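Local atomic coordinates of endoglucanase E (Clostridium thermocellum, PDB entry 2WAO), a protein that carries a carbohydrate esterase family 2 domain, on a cellulase (endo-1,4-beta-glucanase), that binds cello-oligosaccharides and probably removes acetyl groups from plant cell-wall polysaccharides. Residues Ile178-Asn183 with Thr234-Ala239; Met182-Ala187 with Asp225-Phe230. All blocks are in the same frame, centred on the assembly; numbering follows the deposited sequence.

Contact 1: Ile178-Asn183 with Thr234-Ala239; sequences IGLTMN and TKFVTA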
ATOM      1  N   ILE A 178      -4.467   4.805 -11.348  1.00  4.04           N
ATOM      2  CA  ILE A 178      -3.746   3.994 -12.330  1.00  2.94           C
ATOM      3  C   ILE A 178      -4.586   2.770 -12.756  1.00  3.86           C
ATOM      4  O   ILE A 178      -5.404   2.267 -11.955  1.00  4.10           O
ATOM      5  CB  ILE A 178      -2.380   3.524 -11.733  1.00  2.46           C
ATOM      6  CG1 ILE A 178      -1.342   3.375 -12.864  1.00  2.35           C
ATOM      7  CG2 ILE A 178      -2.513   2.234 -10.834  1.00  2.00           C
ATOM      8  CD1 ILE A 178       0.105   3.214 -12.338  1.00  2.00           C
ATOM      9  N   GLY A 179      -4.349   2.279 -13.965  1.00  3.92           N
ATOM     10  CA  GLY A 179      -5.042   1.082 -14.438  1.00  4.81           C
ATOM     11  C   GLY A 179      -4.093   0.191 -15.208  1.00  4.99           C
ATOM     12  O   GLY A 179      -2.857   0.438 -15.290  1.00  4.82           O
ATOM     13  N   LEU A 180      -4.681  -0.859 -15.772  1.00  4.51           N
ATOM     14  CA  LEU A 180      -3.967  -1.786 -16.580  1.00  4.98           C
ATOM     15  C   LEU A 180      -3.885  -1.315 -18.036  1.00  5.24           C
ATOM     16  O   LEU A 180      -2.854  -1.571 -18.722  1.00  4.57           O
ATOM     17  CB  LEU A 180      -4.658  -3.154 -16.592  1.00  3.85           C
ATOM     18  CG  LEU A 180      -4.306  -3.881 -15.308  1.00  8.09           C
ATOM     19  CD1 LEU A 180      -5.329  -4.903 -14.918  1.00 11.06           C
ATOM     20  CD2 LEU A 180      -2.898  -4.517 -15.453  1.00  5.93           C
ATOM     21  N   THR A 181      -4.977  -0.721 -18.530  1.00  5.07           N
ATOM     22  CA  THR A 181      -4.987  -0.232 -19.963  1.00  6.26           C
ATOM     23  C   THR A 181      -5.129   1.276 -20.095  1.00  6.40           C
ATOM     24  O   THR A 181      -4.908   1.840 -21.206  1.00  5.93           O
ATOM     25  CB  THR A 181      -6.153  -0.874 -20.803  1.00  5.78           C
ATOM     26  OG1 THR A 181      -7.395  -0.319 -20.376  1.00  8.82           O
ATOM     27  CG2 THR A 181      -6.169  -2.384 -20.627  1.00  8.43           C
ATOM     28  N   MET A 182      -5.542   1.925 -19.009  1.00  6.67           N
ATOM     29  CA  MET A 182      -5.830   3.365 -18.985  1.00  6.98           C
ATOM     30  C   MET A 182      -5.811   3.845 -17.550  1.00  7.65           C
ATOM     31  O   MET A 182      -6.016   3.051 -16.634  1.00  9.20           O
ATOM     32  CB  MET A 182      -7.210   3.653 -19.621  1.00  7.13           C
ATOM     33  CG  MET A 182      -8.336   3.020 -18.834  1.00  7.86           C
ATOM     34  SD  MET A 182      -9.937   3.244 -19.596  1.00 11.41           S
ATOM     35  CE  MET A 182     -10.146   4.943 -19.164  1.00 10.31           C
ATOM     36  N   ASN A 183      -5.581   5.140 -17.359  1.00  5.73           N
ATOM     37  CA  ASN A 183      -5.732   5.776 -16.071  1.00  6.71           C
ATOM     38  C   ASN A 183      -7.120   6.400 -15.972  1.00  6.04           C
ATOM     39  O   ASN A 183      -7.829   6.471 -16.963  1.00  5.37           O
ATOM     40  CB  ASN A 183      -4.607   6.793 -15.886  1.00  7.08           C
ATOM     41  CG  ASN A 183      -3.258   6.098 -15.889  1.00  9.86           C
ATOM     42  OD1 ASN A 183      -3.101   5.025 -15.284  1.00 11.29           O
ATOM     43  ND2 ASN A 183      -2.342   6.606 -16.683  1.00 16.67           N
ATOM     44  N   THR A 234     -10.057  -7.758 -24.950  1.00 10.49           N
ATOM     45  CA  THR A 234      -8.774  -8.399 -25.260  1.00 12.13           C
ATOM     46  C   THR A 234      -7.578  -7.652 -24.652  1.00 11.34           C
ATOM     47  O   THR A 234      -6.673  -8.284 -24.067  1.00 12.09           O
ATOM     48  CB  THR A 234      -8.623  -8.613 -26.802  1.00 12.91           C
ATOM     49  OG1 THR A 234      -9.731  -9.412 -27.244  1.00 14.56           O
ATOM     50  CG2 THR A 234      -7.368  -9.377 -27.093  1.00 14.13           C
ATOM     51  N   LYS A 235      -7.620  -6.335 -24.753  1.00 11.91           N
ATOM     52  CA  LYS A 235      -6.592  -5.441 -24.244  1.00 12.47           C
ATOM     53  C   LYS A 235      -6.441  -5.599 -22.718  1.00 10.76           C
ATOM     54  O   LYS A 235      -5.340  -5.801 -22.203  1.00  9.46           O
ATOM     55  CB  LYS A 235      -6.945  -4.002 -24.589  1.00 13.32           C
ATOM     56  CG  LYS A 235      -5.882  -2.984 -24.177  1.00 19.37           C
ATOM     57  CD  LYS A 235      -6.203  -1.517 -24.622  1.00 21.26           C
ATOM     58  CE  LYS A 235      -4.897  -0.705 -24.675  1.00 27.28           C
ATOM     59  NZ  LYS A 235      -5.059   0.790 -24.502  1.00 29.39           N
ATOM     60  N   PHE A 236      -7.570  -5.530 -22.031  1.00  7.86           N
ATOM     61  CA  PHE A 236      -7.607  -5.679 -20.567  1.00  6.60           C
ATOM     62  C   PHE A 236      -7.147  -7.076 -20.062  1.00  7.00           C
ATOM     63  O   PHE A 236      -6.315  -7.174 -19.133  1.00  5.73           O
ATOM     64  CB  PHE A 236      -9.003  -5.312 -20.019  1.00  6.64           C
ATOM     65  CG  PHE A 236      -9.074  -5.386 -18.495  1.00  6.43           C
ATOM     66  CD1 PHE A 236      -8.682  -4.295 -17.715  1.00  7.10           C
ATOM     67  CD2 PHE A 236      -9.464  -6.563 -17.867  1.00  8.92           C
ATOM     68  CE1 PHE A 236      -8.724  -4.355 -16.316  1.00  8.33           C
ATOM     69  CE2 PHE A 236      -9.501  -6.648 -16.472  1.00  5.87           C
ATOM     70  CZ  PHE A 236      -9.134  -5.558 -15.701  1.00  6.13           C
ATOM     71  N   VAL A 237      -7.703  -8.135 -20.653  1.00  5.44           N
ATOM     72  CA  VAL A 237      -7.365  -9.476 -20.269  1.00  6.36           C
ATOM     73  C   VAL A 237      -5.880  -9.733 -20.537  1.00  6.46           C
ATOM     74  O   VAL A 237      -5.179 -10.275 -19.692  1.00  4.97           O
ATOM     75  CB  VAL A 237      -8.275 -10.499 -20.965  1.00  6.50           C
ATOM     76  CG1 VAL A 237      -7.708 -11.951 -20.774  1.00  8.69           C
ATOM     77  CG2 VAL A 237      -9.715 -10.394 -20.346  1.00  6.50           C
ATOM     78  N   THR A 238      -5.400  -9.317 -21.705  1.00  7.04           N
ATOM     79  CA  THR A 238      -3.952  -9.497 -22.003  1.00  7.95           C
ATOM     80  C   THR A 238      -3.047  -8.724 -21.014  1.00  6.41           C
ATOM     81  O   THR A 238      -2.033  -9.239 -20.587  1.00  6.78           O
ATOM     82  CB  THR A 238      -3.663  -9.154 -23.495  1.00  9.96           C
ATOM     83  OG1 THR A 238      -4.392 -10.074 -24.327  1.00 10.23           O
ATOM     84  CG2 THR A 238      -2.172  -9.283 -23.814  1.00 10.22           C
ATOM     85  N   ALA A 239      -3.444  -7.502 -20.665  1.00  6.40           N
ATOM     86  CA  ALA A 239      -2.707  -6.624 -19.758  1.00  5.28           C
ATOM     87  C   ALA A 239      -2.665  -7.277 -18.370  1.00  5.65           C
ATOM     88  O   ALA A 239      -1.633  -7.270 -17.704  1.00  4.35           O
ATOM     89  CB  ALA A 239      -3.356  -5.202 -19.699  1.00  5.10           C
TER

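Contact 2: Met182-Ala187 with Asp225-Phe230; sequences MNYGGA and DFSTSF. With BGC (beta-D-glucopyranose), chain B; BGC (beta-D-glucopyranose), chain C; FMT (formic acid), chain H.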
ATOM      1  N   MET A 182      -5.542   1.925 -19.009  1.00  6.67           N
ATOM      2  CA  MET A 182      -5.830   3.365 -18.985  1.00  6.98           C
ATOM      3  C   MET A 182      -5.811   3.845 -17.550  1.00  7.65           C
ATOM      4  O   MET A 182      -6.016   3.051 -16.634  1.00  9.20           O
ATOM      5  CB  MET A 182      -7.210   3.653 -19.621  1.00  7.13           C
ATOM      6  CG  MET A 182      -8.336   3.020 -18.834  1.00  7.86           C
ATOM      7  SD  MET A 182      -9.937   3.244 -19.596  1.00 11.41           S
ATOM      8  CE  MET A 182     -10.146   4.943 -19.164  1.00 10.31           C
ATOM      9  N   ASN A 183      -5.581   5.140 -17.359  1.00  5.73           N
ATOM     10  CA  ASN A 183      -5.732   5.776 -16.071  1.00  6.71           C
ATOM     11  C   ASN A 183      -7.120   6.400 -15.972  1.00  6.04           C
ATOM     12  O   ASN A 183      -7.829   6.471 -16.963  1.00  5.37           O
ATOM     13  CB  ASN A 183      -4.607   6.793 -15.886  1.00  7.08           C
ATOM     14  CG  ASN A 183      -3.258   6.098 -15.889  1.00  9.86           C
ATOM     15  OD1 ASN A 183      -3.101   5.025 -15.284  1.00 11.29           O
ATOM     16  ND2 ASN A 183      -2.342   6.606 -16.683  1.00 16.67           N
ATOM     17  N   TYR A 184      -7.501   6.817 -14.782  1.00  5.95           N
ATOM     18  CA  TYR A 184      -8.808   7.449 -14.551  1.00  6.28           C
ATOM     19  C   TYR A 184      -9.153   8.512 -15.615  1.00  6.61           C
ATOM     20  O   TYR A 184      -8.366   9.410 -15.864  1.00  5.95           O
ATOM     21  CB  TYR A 184      -8.886   8.092 -13.156  1.00  7.54           C
ATOM     22  CG  TYR A 184     -10.266   8.687 -12.997  1.00  9.51           C
ATOM     23  CD1 TYR A 184     -11.381   7.863 -12.836  1.00  6.91           C
ATOM     24  CD2 TYR A 184     -10.461  10.066 -13.128  1.00  9.38           C
ATOM     25  CE1 TYR A 184     -12.663   8.413 -12.775  1.00  7.36           C
ATOM     26  CE2 TYR A 184     -11.746  10.623 -13.056  1.00 10.80           C
ATOM     27  CZ  TYR A 184     -12.819   9.782 -12.869  1.00 11.04           C
ATOM     28  OH  TYR A 184     -14.070  10.334 -12.794  1.00 13.08           O
ATOM     29  N   GLY A 185     -10.344   8.378 -16.209  1.00  7.88           N
ATOM     30  CA  GLY A 185     -10.862   9.325 -17.234  1.00  9.19           C
ATOM     31  C   GLY A 185     -10.070   9.371 -18.558  1.00  9.75           C
ATOM     32  O   GLY A 185     -10.252  10.304 -19.357  1.00  9.84           O
ATOM     33  N   GLY A 186      -9.197   8.389 -18.774  1.00  8.75           N
ATOM     34  CA  GLY A 186      -8.310   8.326 -19.952  1.00  9.06           C
ATOM     35  C   GLY A 186      -7.184   9.365 -19.965  1.00  9.81           C
ATOM     36  O   GLY A 186      -6.613   9.653 -21.042  1.00 10.52           O
ATOM     37  N   ALA A 187      -6.848   9.937 -18.805  1.00  9.15           N
ATOM     38  CA  ALA A 187      -5.689  10.848 -18.692  1.00  8.47           C
ATOM     39  C   ALA A 187      -4.420  10.068 -19.075  1.00  9.27           C
ATOM     40  O   ALA A 187      -4.238   8.897 -18.683  1.00  9.08           O
ATOM     41  CB  ALA A 187      -5.568  11.425 -17.257  1.00  9.53           C
ATOM     42  N   ASP A 225     -10.020   1.165 -15.275  1.00  4.99           N
ATOM     43  CA  ASP A 225     -10.309   0.613 -16.617  1.00  5.13           C
ATOM     44  C   ASP A 225     -11.815   0.554 -16.953  1.00  5.81           C
ATOM     45  O   ASP A 225     -12.164   0.370 -18.111  1.00  5.82           O
ATOM     46  CB  ASP A 225      -9.685  -0.768 -16.767  1.00  5.23           C
ATOM     47  CG  ASP A 225      -8.139  -0.706 -16.667  1.00  5.93           C
ATOM     48  OD1 ASP A 225      -7.505  -0.363 -17.688  1.00  7.70           O
ATOM     49  OD2 ASP A 225      -7.562  -0.967 -15.576  1.00  7.94           O
ATOM     50  N   PHE A 226     -12.681   0.667 -15.938  1.00  5.60           N
ATOM     51  CA  PHE A 226     -14.147   0.560 -16.148  1.00  6.71           C
ATOM     52  C   PHE A 226     -14.969   1.649 -15.497  1.00  8.58           C
ATOM     53  O   PHE A 226     -16.205   1.579 -15.547  1.00 11.05           O
ATOM     54  CB  PHE A 226     -14.675  -0.855 -15.714  1.00  7.46           C
ATOM     55  CG  PHE A 226     -14.072  -1.943 -16.490  1.00  7.15           C
ATOM     56  CD1 PHE A 226     -14.623  -2.312 -17.748  1.00  8.01           C
ATOM     57  CD2 PHE A 226     -12.887  -2.571 -16.037  1.00  5.80           C
ATOM     58  CE1 PHE A 226     -14.045  -3.266 -18.540  1.00  9.41           C
ATOM     59  CE2 PHE A 226     -12.278  -3.550 -16.847  1.00 10.76           C
ATOM     60  CZ  PHE A 226     -12.860  -3.905 -18.091  1.00 10.48           C
ATOM     61  N   SER A 227     -14.350   2.670 -14.889  1.00  8.40           N
ATOM     62  CA  SER A 227     -15.157   3.674 -14.211  1.00  9.29           C
ATOM     63  C   SER A 227     -15.647   4.786 -15.147  1.00 10.07           C
ATOM     64  O   SER A 227     -16.540   5.490 -14.797  1.00 10.48           O
ATOM     65  CB  SER A 227     -14.481   4.255 -12.960  1.00  8.46           C
ATOM     66  OG  SER A 227     -13.267   4.935 -13.322  1.00 10.24           O
ATOM     67  N   THR A 228     -15.033   4.959 -16.319  1.00 10.89           N
ATOM     68  CA  THR A 228     -15.508   5.990 -17.235  1.00 12.25           C
ATOM     69  C   THR A 228     -15.853   5.325 -18.566  1.00 13.91           C
ATOM     70  O   THR A 228     -17.036   5.028 -18.803  1.00 17.15           O
ATOM     71  CB  THR A 228     -14.516   7.193 -17.354  1.00 11.06           C
ATOM     72  OG1 THR A 228     -13.223   6.701 -17.723  1.00 10.14           O
ATOM     73  CG2 THR A 228     -14.436   7.985 -16.011  1.00 11.66           C
ATOM     74  N   SER A 229     -14.842   4.983 -19.349  1.00 14.31           N
ATOM     75  CA  SER A 229     -15.006   4.366 -20.664  1.00 15.60           C
ATOM     76  C   SER A 229     -14.469   2.944 -20.527  1.00 14.48           C
ATOM     77  O   SER A 229     -13.302   2.789 -20.128  1.00 14.97           O
ATOM     78  CB  SER A 229     -14.150   5.144 -21.642  1.00 16.30           C
ATOM     79  OG  SER A 229     -14.365   4.677 -22.950  1.00 23.07           O
ATOM     80  N   PHE A 230     -15.308   1.943 -20.794  1.00 12.08           N
ATOM     81  CA  PHE A 230     -14.979   0.531 -20.528  1.00 10.98           C
ATOM     82  C   PHE A 230     -13.809   0.074 -21.400  1.00 11.86           C
ATOM     83  O   PHE A 230     -13.890   0.175 -22.630  1.00 12.05           O
ATOM     84  CB  PHE A 230     -16.174  -0.399 -20.806  1.00 11.56           C
ATOM     85  CG  PHE A 230     -17.406  -0.123 -19.954  1.00 10.80           C
ATOM     86  CD1 PHE A 230     -17.302   0.496 -18.698  1.00  9.47           C
ATOM     87  CD2 PHE A 230     -18.655  -0.519 -20.407  1.00 12.53           C
ATOM     88  CE1 PHE A 230     -18.459   0.738 -17.916  1.00  9.70           C
ATOM     89  CE2 PHE A 230     -19.802  -0.279 -19.639  1.00 11.34           C
ATOM     90  CZ  PHE A 230     -19.696   0.334 -18.390  1.00 11.24           C
TER
HETATM   91  C2  BGC B   4     -11.670  11.640  -8.800  1.00 13.82           C
HETATM   92  C3  BGC B   4     -10.350  11.909  -9.508  1.00 13.03           C
HETATM   93  C4  BGC B   4      -9.337  10.818  -9.145  1.00 11.36           C
HETATM   94  C5  BGC B   4      -9.948   9.439  -9.478  1.00 12.26           C
HETATM   95  C6  BGC B   4      -9.011   8.236  -9.248  1.00 14.52           C
HETATM   96  C1  BGC B   4     -12.147  10.226  -9.117  1.00 12.63           C
HETATM   97  O2  BGC B   4     -12.620  12.641  -9.177  1.00 14.16           O
HETATM   98  O3  BGC B   4      -9.847  13.192  -9.113  1.00 15.14           O
HETATM   99  O4  BGC B   4      -8.351  11.082 -10.013  1.00 13.99           O
HETATM  100  O5  BGC B   4     -11.157   9.287  -8.737  1.00 11.79           O
HETATM  101  O6  BGC B   4      -8.640   8.201  -7.882  1.00 16.86           O
HETATM  102  C2  BGC C   3     -15.206   6.808  -9.246  1.00 14.08           C
HETATM  103  C3  BGC C   3     -14.029   7.632  -8.727  1.00 12.48           C
HETATM  104  C4  BGC C   3     -14.229   9.108  -9.027  1.00 11.21           C
HETATM  105  C5  BGC C   3     -15.589   9.591  -8.512  1.00 15.81           C
HETATM  106  C6  BGC C   3     -15.823  10.997  -9.070  1.00 18.93           C
HETATM  107  C1  BGC C   3     -16.529   7.386  -8.706  1.00 17.10           C
HETATM  108  O2  BGC C   3     -15.080   5.444  -8.855  1.00 13.87           O
HETATM  109  O3  BGC C   3     -12.837   7.165  -9.316  1.00 12.39           O
HETATM  110  O4  BGC C   3     -13.351   9.917  -8.426  1.00 12.46           O
HETATM  111  O5  BGC C   3     -16.676   8.771  -8.960  1.00 15.33           O
HETATM  112  O6  BGC C   3     -17.084  11.328  -8.598  1.00 24.88           O
HETATM  113  C   FMT H1345     -18.638   2.897 -21.112  1.00 33.14           C
HETATM  114  O1  FMT H1345     -19.727   3.372 -21.451  1.00 33.60           O
HETATM  115  O2  FMT H1345     -17.786   2.548 -21.930  1.00 32.34           O
HETATM  116  O   HOH W   1     -11.743   5.795 -15.490  1.00  5.64           O

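Contact 1: Ile178-Asn183 with Thr234-Ala239
With OG1 of T181 between its backbone N and carbonyl carbon (chi1 72°), its methyl CG2 is left anti to the carbonyl carbon and comes against K235 and F236 of helix 233-250. K235 sets CG anti to its own backbone N (chi1 -176°), and from there an extended chain runs obliquely across T181. CG2 of T181 sits 3.6 Å from CG of K235 and 3.6 Å from CA of F236, so the methyl rests on the helix backbone as well as on a side chain. CB of T181 is met by the K235 methylenes, nearest at CD, 3.9 Å away. At the end of that chain NZ of K235 gives the T181 carbonyl O a weak hydrogen bond of 3.5 Å.

L180 reaches the same helix face from the neighbouring position. Its CD1 touches CE1 of F236 at 3.7 Å, close to the CZ corner of the ring, while CB of L180 and CB of A239 stand 3.9 Å apart one helical turn on from K235. CD2 of L180 lies beside the A239 carbonyl. F236 also touches Y275 and V276 of helix 266-285 and meets F226 edge-to-face. Within the loop, OD1 of N183 accepts from N of G179 (3.3 Å), in the plane of its amide carbonyl, bridging the turn.

The contact packs the loop after strand 168-174 onto a helix flanking the parallel sheet of the SGNH-hydrolase alpha/beta/alpha fold. The chemistry is mainly apolar. Methyls and methylenes from two successive loop residues pack on one turn of helix, graded from buried L180 and F236 to solvent-exposed K235. The long lysine bond probably adds little holding force, so fit of shape, more than charge, joins this loop to the helix.

Contact 2: Met182-Ala187 with Asp225-Phe230
M182 reaches D225, T228 and S229 with a side chain whose CG stands between the backbone N and the carbonyl carbon (chi1 64°). CG slides past D225, 3.7 Å from OD1, and SD comes 3.4 Å from the carbonyl O of S229. A bend at chi3 (-75°) then swings CE to 3.8 Å from OG1 of T228. The backbone N of M182 gives OD1 of D225 a weak, bent hydrogen bond; D225 has its stronger partners in the amides of L180 and T181.

Y184 holds CG anti to its backbone N (chi1 -179°), and its ring meets both S227-T228 and the sugar. S227 OG lies near the ring plane at the edge, 3.5 Å from CD1. CG2 of T228 approaches CE1 obliquely at 3.7 Å, the two side chains crossing at about a right angle. One face of the ring carries the chain B glucose, with C5 3.6 Å above the plane and offset toward the rim, consistent with a CH-pi contact. Nearby, a water ties the two loops together: it accepts from N of G185 and is hydrogen-bonded to OG of S227 and OG1 of T228. Beyond Y184 the chain folds into a tight turn, N of G186 bonding to O of N183, with positive phi at both G185 and G186.

D225 ends the G-x-N-D signature of SGNH hydrolases; Y184, on the facing loop, belongs to the glycan pocket. An aromatic platform under a glucose ring, raised on loops beyond the parallel sheet, is typical of a carbohydrate-binding cleft.

Overall arrangement
Contacts 1 and 2 have centres 10 Å apart, both within the GDSL/SGNH hydrolase range, and share M182 and N183. They start from one loop, which follows strand 168-174 and precedes helix 192-195. Farther along the chain come their partners, first 225-230 at the end of helix 223-226, then 234-239 on the next helix, 233-250. D225 links them: OD1 lies 2.7 Å from N of T181 and OD2 2.9 Å from N of L180, both probable hydrogen bonds. The loop is thus held between two successive elements, its first half against a helix flanking the parallel sheet and its second half at the glucan-binding surface.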